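Local structure of hypothetical protein PH1789 (1WR2) at residues P66-K71 / P103-L108; E121-V126 / D212-F217; I136-G141 / D150-L155. The protein is of unknown function but belongs to the ATP-grasp family, whose fold brings together two alpha-beta subdomains. All blocks are in the same frame, centred on the assembly; numbering follows the deposited sequence.

Contact 1 is a surface contact between two loops at the ends of the inner strands 59-64 and 109-114 of the four-stranded sheet, while contacts 2 and 3 are strand pairings in the six-stranded antiparallel sheet. Contact 2 lies nearest the chain centre, about 7 Å from it; contact 3 lies about 16 Å out and adds strand 152-155, one of the two outermost in the sheet. These two share neighbouring strands 120-129 and 133-140, and probable hydrogen bonds such as Gly125 O to Met137 N, 2.7 Å, join them. Contact 1 stands on the opposite side of the chain centre from contact 3. Backbone pairing dominates contacts 2 and 3, whereas one side-chain-to-backbone bond and a water serve contact 1.

Contact 1: residues P66-K71 / P103-L108; sequences PQILHK and PDAEIL
Neither backbone is regular where Gln67 faces Ala105: their CA atoms lie 5.3 Å apart, and the two loops meet without strand pairing. Gln67 carries the polar part. Its chain bends at chi2 (63°), turning CD back across Ala105, and OE1 receives the backbone N-H of Glu106 at 2.7 Å. The bond is fairly straight at hydrogen (164°), although the donor stands above the amide carbonyl plane, 40° out of it. Glutamine suits this place because its other amide atom can donate: NE2 gives a hydrogen to a water, which in turn donates to Glu106 OE1 at 2.6 Å. One side chain thus grips both the main chain and, through water, the carboxylate of the same residue. The aliphatic part of Gln67 is used as well, CB resting on Ala105 CB at 3.8 Å, where the small methyl lets the loops come close; Ile68 CD1 reaches the same methyl from the buried side, which Ala98 and Tyr101 of helix 84-101 line. Nearby, the Pro66 ring crosses Leu108 obliquely, CG to CD1 3.9 Å, and its CD approaches Glu106 O at 3.3 Å. That carbonyl also accepts a hydrogen bond from Ser65 OG. The chemistry implies a partly solvated join, in which a neutral amide satisfies a loop N-H while Pro66, Ile68, Ala105 and Leu108 supply apolar packing beside it.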
loop_
_atom_site.group_PDB
_atom_site.type_symbol
_atom_site.label_atom_id
_atom_site.label_comp_id
_atom_site.label_asym_id
_atom_site.label_seq_id
_atom_site.Cartn_x
_atom_site.Cartn_y
_atom_site.Cartn_z
ATOM N N PRO A 66 -6.496 -13.567 -2.709
ATOM C CA PRO A 66 -7.348 -13.116 -1.607
ATOM C C PRO A 66 -7.080 -13.931 -0.344
ATOM O O PRO A 66 -7.383 -13.489 0.761
ATOM C CB PRO A 66 -8.759 -13.348 -2.139
ATOM C CG PRO A 66 -8.589 -13.297 -3.640
ATOM C CD PRO A 66 -7.307 -14.048 -3.840
ATOM N N GLN A 67 -6.512 -15.124 -0.513
ATOM C CA GLN A 67 -6.219 -15.998 0.625
ATOM C C GLN A 67 -4.841 -15.751 1.217
ATOM O O GLN A 67 -4.529 -16.243 2.302
ATOM C CB GLN A 67 -6.308 -17.474 0.224
ATOM C CG GLN A 67 -7.700 -17.969 -0.088
ATOM C CD GLN A 67 -8.312 -17.261 -1.277
ATOM O OE1 GLN A 67 -7.709 -17.186 -2.347
ATOM N NE2 GLN A 67 -9.524 -16.740 -1.095
ATOM N N ILE A 68 -4.013 -15.000 0.500
ATOM C CA ILE A 68 -2.665 -14.711 0.963
ATOM C C ILE A 68 -2.456 -13.206 1.028
ATOM O O ILE A 68 -1.799 -12.624 0.165
ATOM C CB ILE A 68 -1.618 -15.327 0.017
ATOM C CG1 ILE A 68 -1.960 -16.795 -0.254
ATOM C CG2 ILE A 68 -0.236 -15.217 0.633
ATOM C CD1 ILE A 68 -1.038 -17.463 -1.238
ATOM N N LEU A 69 -3.016 -12.577 2.055
ATOM C CA LEU A 69 -2.894 -11.135 2.224
ATOM C C LEU A 69 -1.542 -10.725 2.822
ATOM O O LEU A 69 -0.975 -9.702 2.446
ATOM C CB LEU A 69 -4.037 -10.619 3.100
ATOM C CG LEU A 69 -5.455 -10.918 2.595
ATOM C CD1 LEU A 69 -6.465 -10.507 3.666
ATOM C CD2 LEU A 69 -5.723 -10.185 1.283
ATOM N N HIS A 70 -1.029 -11.522 3.753
ATOM C CA HIS A 70 0.263 -11.239 4.375
ATOM C C HIS A 70 1.349 -11.895 3.520
ATOM O O HIS A 70 1.867 -12.965 3.846
ATOM C CB HIS A 70 0.299 -11.797 5.797
ATOM C CG HIS A 70 1.488 -11.353 6.592
ATOM N ND1 HIS A 70 1.741 -11.807 7.870
ATOM C CD2 HIS A 70 2.483 -10.482 6.299
ATOM C CE1 HIS A 70 2.839 -11.234 8.329
ATOM N NE2 HIS A 70 3.310 -10.426 7.396
ATOM N N LYS A 71 1.686 -11.232 2.419
ATOM C CA LYS A 71 2.676 -11.735 1.474
ATOM C C LYS A 71 4.037 -12.121 2.055
ATOM O O LYS A 71 4.574 -13.171 1.706
ATOM C CB LYS A 71 2.856 -10.719 0.339
ATOM C CG LYS A 71 1.580 -10.480 -0.475
ATOM C CD LYS A 71 1.816 -9.536 -1.656
ATOM C CE LYS A 71 2.143 -8.120 -1.197
ATOM N NZ LYS A 71 0.961 -7.437 -0.596
ATOM N N PRO A 103 -2.920 -24.141 -0.000
ATOM C CA PRO A 103 -3.119 -24.882 -1.248
ATOM C C PRO A 103 -4.450 -24.645 -1.963
ATOM O O PRO A 103 -4.579 -24.945 -3.150
ATOM C CB PRO A 103 -2.918 -26.345 -0.825
ATOM C CG PRO A 103 -3.154 -26.340 0.662
ATOM C CD PRO A 103 -2.534 -25.048 1.096
ATOM N N ASP A 104 -5.425 -24.084 -1.258
ATOM C CA ASP A 104 -6.736 -23.824 -1.849
ATOM C C ASP A 104 -6.900 -22.363 -2.284
ATOM O O ASP A 104 -7.999 -21.923 -2.636
ATOM C CB ASP A 104 -7.826 -24.181 -0.836
ATOM C CG ASP A 104 -7.763 -23.317 0.411
ATOM O OD1 ASP A 104 -6.667 -23.215 1.011
ATOM O OD2 ASP A 104 -8.807 -22.739 0.785
ATOM N N ALA A 105 -5.801 -21.620 -2.271
ATOM C CA ALA A 105 -5.820 -20.206 -2.638
ATOM C C ALA A 105 -6.183 -19.916 -4.088
ATOM O O ALA A 105 -5.755 -20.618 -5.002
ATOM C CB ALA A 105 -4.459 -19.579 -2.328
ATOM N N GLU A 106 -6.983 -18.878 -4.294
ATOM C CA GLU A 106 -7.335 -18.458 -5.643
ATOM C C GLU A 106 -6.170 -17.559 -6.069
ATOM O O GLU A 106 -5.831 -16.613 -5.362
ATOM C CB GLU A 106 -8.646 -17.659 -5.638
ATOM C CG GLU A 106 -8.885 -16.853 -6.919
ATOM C CD GLU A 106 -10.230 -16.148 -6.951
ATOM O OE1 GLU A 106 -10.660 -15.613 -5.908
ATOM O OE2 GLU A 106 -10.852 -16.112 -8.032
ATOM N N ILE A 107 -5.526 -17.867 -7.195
ATOM C CA ILE A 107 -4.412 -17.040 -7.647
ATOM C C ILE A 107 -4.938 -16.069 -8.697
ATOM O O ILE A 107 -5.334 -16.477 -9.783
ATOM C CB ILE A 107 -3.276 -17.889 -8.261
ATOM C CG1 ILE A 107 -2.852 -18.991 -7.287
ATOM C CG2 ILE A 107 -2.077 -17.003 -8.572
ATOM C CD1 ILE A 107 -2.270 -18.484 -5.976
ATOM N N LEU A 108 -4.965 -14.786 -8.361
ATOM C CA LEU A 108 -5.461 -13.774 -9.283
ATOM C C LEU A 108 -4.405 -13.331 -10.283
ATOM O O LEU A 108 -4.724 -12.705 -11.296
ATOM C CB LEU A 108 -5.965 -12.552 -8.512
ATOM C CG LEU A 108 -7.170 -12.776 -7.596
ATOM C CD1 LEU A 108 -7.534 -11.467 -6.901
ATOM C CD2 LEU A 108 -8.341 -13.286 -8.417
HETATM O O HOH W 1 -11.348 -16.470 -3.529
#

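Contact 2: residues E121-V126 / D212-F217; sequences EVIIGV and DLNPVF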
loop_
_atom_site.group_PDB
_atom_site.type_symbol
_atom_site.label_atom_id
_atom_site.label_comp_id
_atom_site.label_asym_id
_atom_site.label_seq_id
_atom_site.Cartn_x
_atom_site.Cartn_y
_atom_site.Cartn_z
ATOM N N GLU A 121 10.782 5.577 5.696
ATOM C CA GLU A 121 9.576 4.771 5.828
ATOM C C GLU A 121 8.561 5.362 6.796
ATOM O O GLU A 121 8.897 5.678 7.940
ATOM C CB GLU A 121 9.915 3.352 6.293
ATOM C CG GLU A 121 10.582 2.488 5.251
ATOM C CD GLU A 121 10.516 1.012 5.598
ATOM O OE1 GLU A 121 9.391 0.460 5.687
ATOM O OE2 GLU A 121 11.590 0.399 5.784
ATOM N N VAL A 122 7.325 5.523 6.325
ATOM C CA VAL A 122 6.247 6.026 7.164
ATOM C C VAL A 122 5.038 5.124 6.939
ATOM O O VAL A 122 5.014 4.314 6.001
ATOM C CB VAL A 122 5.842 7.487 6.835
ATOM C CG1 VAL A 122 7.054 8.407 6.940
ATOM C CG2 VAL A 122 5.207 7.561 5.471
ATOM N N ILE A 123 4.045 5.242 7.808
ATOM C CA ILE A 123 2.846 4.422 7.694
ATOM C C ILE A 123 1.600 5.266 7.918
ATOM O O ILE A 123 1.548 6.075 8.845
ATOM C CB ILE A 123 2.828 3.283 8.754
ATOM C CG1 ILE A 123 3.991 2.310 8.526
ATOM C CG2 ILE A 123 1.499 2.531 8.686
ATOM C CD1 ILE A 123 4.059 1.183 9.574
ATOM N N ILE A 124 0.605 5.088 7.059
ATOM C CA ILE A 124 -0.656 5.792 7.214
ATOM C C ILE A 124 -1.722 4.721 7.369
ATOM O O ILE A 124 -1.916 3.884 6.477
ATOM C CB ILE A 124 -0.985 6.674 5.999
ATOM C CG1 ILE A 124 -0.032 7.874 5.955
ATOM C CG2 ILE A 124 -2.429 7.140 6.079
ATOM C CD1 ILE A 124 -0.207 8.766 4.731
ATOM N N GLY A 125 -2.393 4.732 8.515
ATOM C CA GLY A 125 -3.433 3.755 8.775
ATOM C C GLY A 125 -4.805 4.377 8.969
ATOM O O GLY A 125 -4.929 5.552 9.304
ATOM N N VAL A 126 -5.835 3.570 8.755
ATOM C CA VAL A 126 -7.218 3.992 8.902
ATOM C C VAL A 126 -8.021 2.874 9.547
ATOM O O VAL A 126 -7.954 1.713 9.134
ATOM C CB VAL A 126 -7.851 4.342 7.532
ATOM C CG1 VAL A 126 -9.346 4.582 7.685
ATOM C CG2 VAL A 126 -7.183 5.584 6.959
ATOM N N ASP A 212 -4.618 0.793 5.112
ATOM C CA ASP A 212 -3.343 1.398 5.420
ATOM C C ASP A 212 -2.513 1.461 4.168
ATOM O O ASP A 212 -2.832 0.828 3.158
ATOM C CB ASP A 212 -2.595 0.632 6.516
ATOM C CG ASP A 212 -2.221 -0.769 6.103
ATOM O OD1 ASP A 212 -1.532 -0.931 5.070
ATOM O OD2 ASP A 212 -2.614 -1.709 6.820
ATOM N N LEU A 213 -1.480 2.289 4.236
ATOM C CA LEU A 213 -0.534 2.457 3.156
ATOM C C LEU A 213 0.719 2.093 3.929
ATOM O O LEU A 213 1.143 2.846 4.807
ATOM C CB LEU A 213 -0.469 3.915 2.707
ATOM C CG LEU A 213 -1.740 4.726 2.453
ATOM C CD1 LEU A 213 -1.345 5.936 1.634
ATOM C CD2 LEU A 213 -2.795 3.920 1.728
ATOM N N ASN A 214 1.293 0.935 3.619
ATOM C CA ASN A 214 2.461 0.449 4.338
ATOM C C ASN A 214 3.155 -0.629 3.511
ATOM O O ASN A 214 2.591 -1.698 3.276
ATOM C CB ASN A 214 1.998 -0.116 5.683
ATOM C CG ASN A 214 3.142 -0.668 6.529
ATOM O OD1 ASN A 214 4.304 -0.594 6.150
ATOM N ND2 ASN A 214 2.803 -1.220 7.687
ATOM N N PRO A 215 4.407 -0.374 3.101
ATOM C CA PRO A 215 5.079 0.886 3.439
ATOM C C PRO A 215 4.913 2.020 2.449
ATOM O O PRO A 215 4.404 1.841 1.343
ATOM C CB PRO A 215 6.541 0.467 3.581
ATOM C CG PRO A 215 6.675 -0.603 2.558
ATOM C CD PRO A 215 5.382 -1.391 2.659
ATOM N N VAL A 216 5.335 3.200 2.883
ATOM C CA VAL A 216 5.321 4.404 2.061
ATOM C C VAL A 216 6.734 4.959 2.209
ATOM O O VAL A 216 7.250 5.031 3.323
ATOM C CB VAL A 216 4.348 5.478 2.592
ATOM C CG1 VAL A 216 4.570 6.788 1.833
ATOM C CG2 VAL A 216 2.908 5.017 2.439
ATOM N N PHE A 217 7.372 5.325 1.104
ATOM C CA PHE A 217 8.713 5.887 1.191
ATOM C C PHE A 217 8.594 7.388 0.978
ATOM O O PHE A 217 7.939 7.834 0.032
ATOM C CB PHE A 217 9.653 5.309 0.117
ATOM C CG PHE A 217 10.007 3.854 0.307
ATOM C CD1 PHE A 217 10.013 3.273 1.568
ATOM C CD2 PHE A 217 10.383 3.077 -0.784
ATOM C CE1 PHE A 217 10.390 1.946 1.743
ATOM C CE2 PHE A 217 10.761 1.750 -0.618
ATOM C CZ PHE A 217 10.764 1.184 0.648
HETATM O O HOH W 2 7.070 -0.047 7.027
#
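The Phe217 ring meets Glu121 at its edge, with CG of the glutamate near the ring plane and 3.6 Å from CE1, and CD in that plane. The two side chains lie side by side and point the same way, the carboxylate plane turned 81° from the ring. Beyond CG the Glu121 chain is extended, and OE1 approaches Pro215 CB at 3.5 Å. Glutamate suits this partly exposed spot: its CG methylene packs on the aromatic edge while OE1 takes a hydrogen from a water that also donates to Asn214 OD1. The flat amide of Asn214 is met by Ile123, whose CD1 comes to 3.3 Å from ND2. The backbones form an antiparallel pair interrupted by a beta bulge: Val122 is hydrogen-bonded with Val216 and Ile124 with Leu213, so the register shifts by one between them. At that shift the chain turns a corner at Pro215, which follows a cis peptide bond. Leu213 N gives Ile124 O a bond of 2.8 Å, and Val122 N gives Val216 O one of 3.0 Å; the return bond from Val216 N is weak. Branched and apolar side chains fill the buried face, Val122 CG2 against Val216 CB at 3.7 Å and Ile124 CB against Leu213 CG at 4.1 Å. Met193 and Val197 of helix 187-203 pack on this face of the six-stranded antiparallel sheet.

Contact 3: residues I136-G141 / D150-L155; sequences IMFGLG and DVTFRL
Met137 chi1 of -75° sets CG anti to its own carbonyl carbon and against Phe153 CB, 3.8 Å away. A chi1 of 83° puts Phe153 CG between the backbone N and the carbonyl carbon, and the ring leads away from strand 136-140, leaving CB to touch Met137, whose SD lies 3.9 Å from the same CB. The flexible thioether, bent at chi2 and chi3, suits the partly exposed face of this non-hydrogen-bonded pair. On the other face Thr152 and Arg154 lie beside Phe138 and Ile136. Thr152 OG1 is at the edge of the Phe138 ring, near its plane, and its hydrogen bond goes to Met166 O of helix 160-168, which also packs on the ring. Ile136 CG2 rests against Arg154 O at 3.5 Å. Arginine suits the margin of this face: NH1 donates to Phe153 O in a nearly straight bond (171°), with the oxygen close to the guanidinium plane, and also forms a salt bridge with Glu169.

Four backbone hydrogen bonds join the antiparallel strands 136-140 and 152-155, Ile136 exchanging two with Arg154 and Phe138 two with Thr152; Thr152 N to Phe138 O measures 2.9 Å. Beyond them Gly139 lies opposite Val151, where a CB built on this backbone would come too close to Asp150 O, consistent with a glycine here. There a water replaces direct pairing, accepting from Leu140 N at 2.8 Å and donating to both Asp150 O and OD2. The Asp150 carboxylate is held further by Lys171 N and Ala172 N. The chemistry implies an outermost strand fastened on one side by main-chain bonds, with its polar side chains tied to the chain that follows it.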
loop_
_atom_site.group_PDB
_atom_site.type_symbol
_atom_site.label_atom_id
_atom_site.label_comp_id
_atom_site.label_asym_id
_atom_site.label_seq_id
_atom_site.Cartn_x
_atom_site.Cartn_y
_atom_site.Cartn_z
ATOM N N ILE A 136 -7.695 8.466 11.021
ATOM C CA ILE A 136 -6.502 8.312 10.227
ATOM C C ILE A 136 -5.303 8.427 11.178
ATOM O O ILE A 136 -5.284 9.278 12.068
ATOM C CB ILE A 136 -6.447 9.390 9.124
ATOM C CG1 ILE A 136 -5.236 9.157 8.219
ATOM C CG2 ILE A 136 -6.425 10.784 9.758
ATOM C CD1 ILE A 136 -5.328 9.901 6.893
ATOM N N MET A 137 -4.327 7.543 10.993
ATOM C CA MET A 137 -3.124 7.493 11.830
ATOM C C MET A 137 -1.862 7.714 11.010
ATOM O O MET A 137 -1.803 7.375 9.823
ATOM C CB MET A 137 -2.994 6.119 12.510
ATOM C CG MET A 137 -3.924 5.840 13.684
ATOM S SD MET A 137 -5.693 5.831 13.293
ATOM C CE MET A 137 -5.919 4.194 12.557
ATOM N N PHE A 138 -0.842 8.251 11.666
ATOM C CA PHE A 138 0.443 8.499 11.035
ATOM C C PHE A 138 1.559 8.189 12.019
ATOM O O PHE A 138 1.432 8.453 13.214
ATOM C CB PHE A 138 0.580 9.955 10.599
ATOM C CG PHE A 138 1.956 10.302 10.119
ATOM C CD1 PHE A 138 2.412 9.842 8.885
ATOM C CD2 PHE A 138 2.819 11.043 10.924
ATOM C CE1 PHE A 138 3.703 10.108 8.460
ATOM C CE2 PHE A 138 4.120 11.318 10.506
ATOM C CZ PHE A 138 4.565 10.849 9.273
ATOM N N GLY A 139 2.651 7.635 11.506
ATOM C CA GLY A 139 3.797 7.318 12.336
ATOM C C GLY A 139 4.884 6.759 11.439
ATOM O O GLY A 139 4.608 6.418 10.288
ATOM N N LEU A 140 6.114 6.666 11.935
ATOM C CA LEU A 140 7.193 6.121 11.117
ATOM C C LEU A 140 7.061 4.612 10.996
ATOM O O LEU A 140 6.472 3.955 11.859
ATOM C CB LEU A 140 8.568 6.444 11.715
ATOM C CG LEU A 140 9.062 7.892 11.676
ATOM C CD1 LEU A 140 10.524 7.938 12.096
ATOM C CD2 LEU A 140 8.911 8.455 10.281
ATOM N N GLY A 141 7.618 4.067 9.920
ATOM C CA GLY A 141 7.567 2.633 9.705
ATOM C C GLY A 141 8.835 1.977 10.216
ATOM O O GLY A 141 9.465 2.470 11.150
ATOM N N ASP A 150 4.732 4.740 18.376
ATOM C CA ASP A 150 4.689 6.183 18.163
ATOM C C ASP A 150 3.798 6.563 16.978
ATOM O O ASP A 150 4.269 6.741 15.861
ATOM C CB ASP A 150 6.118 6.695 17.950
ATOM C CG ASP A 150 6.189 8.191 17.730
ATOM O OD1 ASP A 150 5.513 8.948 18.469
ATOM O OD2 ASP A 150 6.946 8.606 16.822
ATOM N N VAL A 151 2.500 6.673 17.233
ATOM C CA VAL A 151 1.556 7.025 16.185
ATOM C C VAL A 151 0.606 8.093 16.696
ATOM O O VAL A 151 0.232 8.089 17.867
ATOM C CB VAL A 151 0.722 5.794 15.740
ATOM C CG1 VAL A 151 1.649 4.633 15.393
ATOM C CG2 VAL A 151 -0.232 5.382 16.847
ATOM N N THR A 152 0.230 9.015 15.820
ATOM C CA THR A 152 -0.710 10.065 16.186
ATOM C C THR A 152 -1.950 9.806 15.332
ATOM O O THR A 152 -1.859 9.095 14.323
ATOM C CB THR A 152 -0.132 11.468 15.879
ATOM O OG1 THR A 152 0.209 11.569 14.486
ATOM C CG2 THR A 152 1.114 11.714 16.718
ATOM N N PHE A 153 -3.097 10.350 15.730
ATOM C CA PHE A 153 -4.318 10.137 14.961
ATOM C C PHE A 153 -5.215 11.368 14.936
ATOM O O PHE A 153 -4.992 12.337 15.672
ATOM C CB PHE A 153 -5.096 8.929 15.513
ATOM C CG PHE A 153 -5.965 9.247 16.700
ATOM C CD1 PHE A 153 -7.279 9.685 16.524
ATOM C CD2 PHE A 153 -5.473 9.118 17.995
ATOM C CE1 PHE A 153 -8.094 9.990 17.627
ATOM C CE2 PHE A 153 -6.274 9.420 19.103
ATOM C CZ PHE A 153 -7.591 9.858 18.916
ATOM N N ARG A 154 -6.226 11.320 14.075
ATOM C CA ARG A 154 -7.180 12.413 13.930
ATOM C C ARG A 154 -8.444 11.795 13.342
ATOM O O ARG A 154 -8.369 10.772 12.657
ATOM C CB ARG A 154 -6.610 13.459 12.965
ATOM C CG ARG A 154 -6.602 14.892 13.477
ATOM C CD ARG A 154 -6.027 14.980 14.873
ATOM N NE ARG A 154 -5.159 16.136 15.042
ATOM C CZ ARG A 154 -3.983 16.085 15.656
ATOM N NH1 ARG A 154 -3.546 14.933 16.151
ATOM N NH2 ARG A 154 -3.248 17.178 15.777
ATOM N N LEU A 155 -9.603 12.387 13.609
ATOM C CA LEU A 155 -10.835 11.847 13.043
ATOM C C LEU A 155 -10.981 12.337 11.603
ATOM O O LEU A 155 -10.633 13.474 11.280
ATOM C CB LEU A 155 -12.051 12.270 13.872
ATOM C CG LEU A 155 -12.087 11.677 15.280
ATOM C CD1 LEU A 155 -13.384 12.075 15.986
ATOM C CD2 LEU A 155 -11.976 10.155 15.182
HETATM O O HOH W 3 6.570 7.355 14.608
#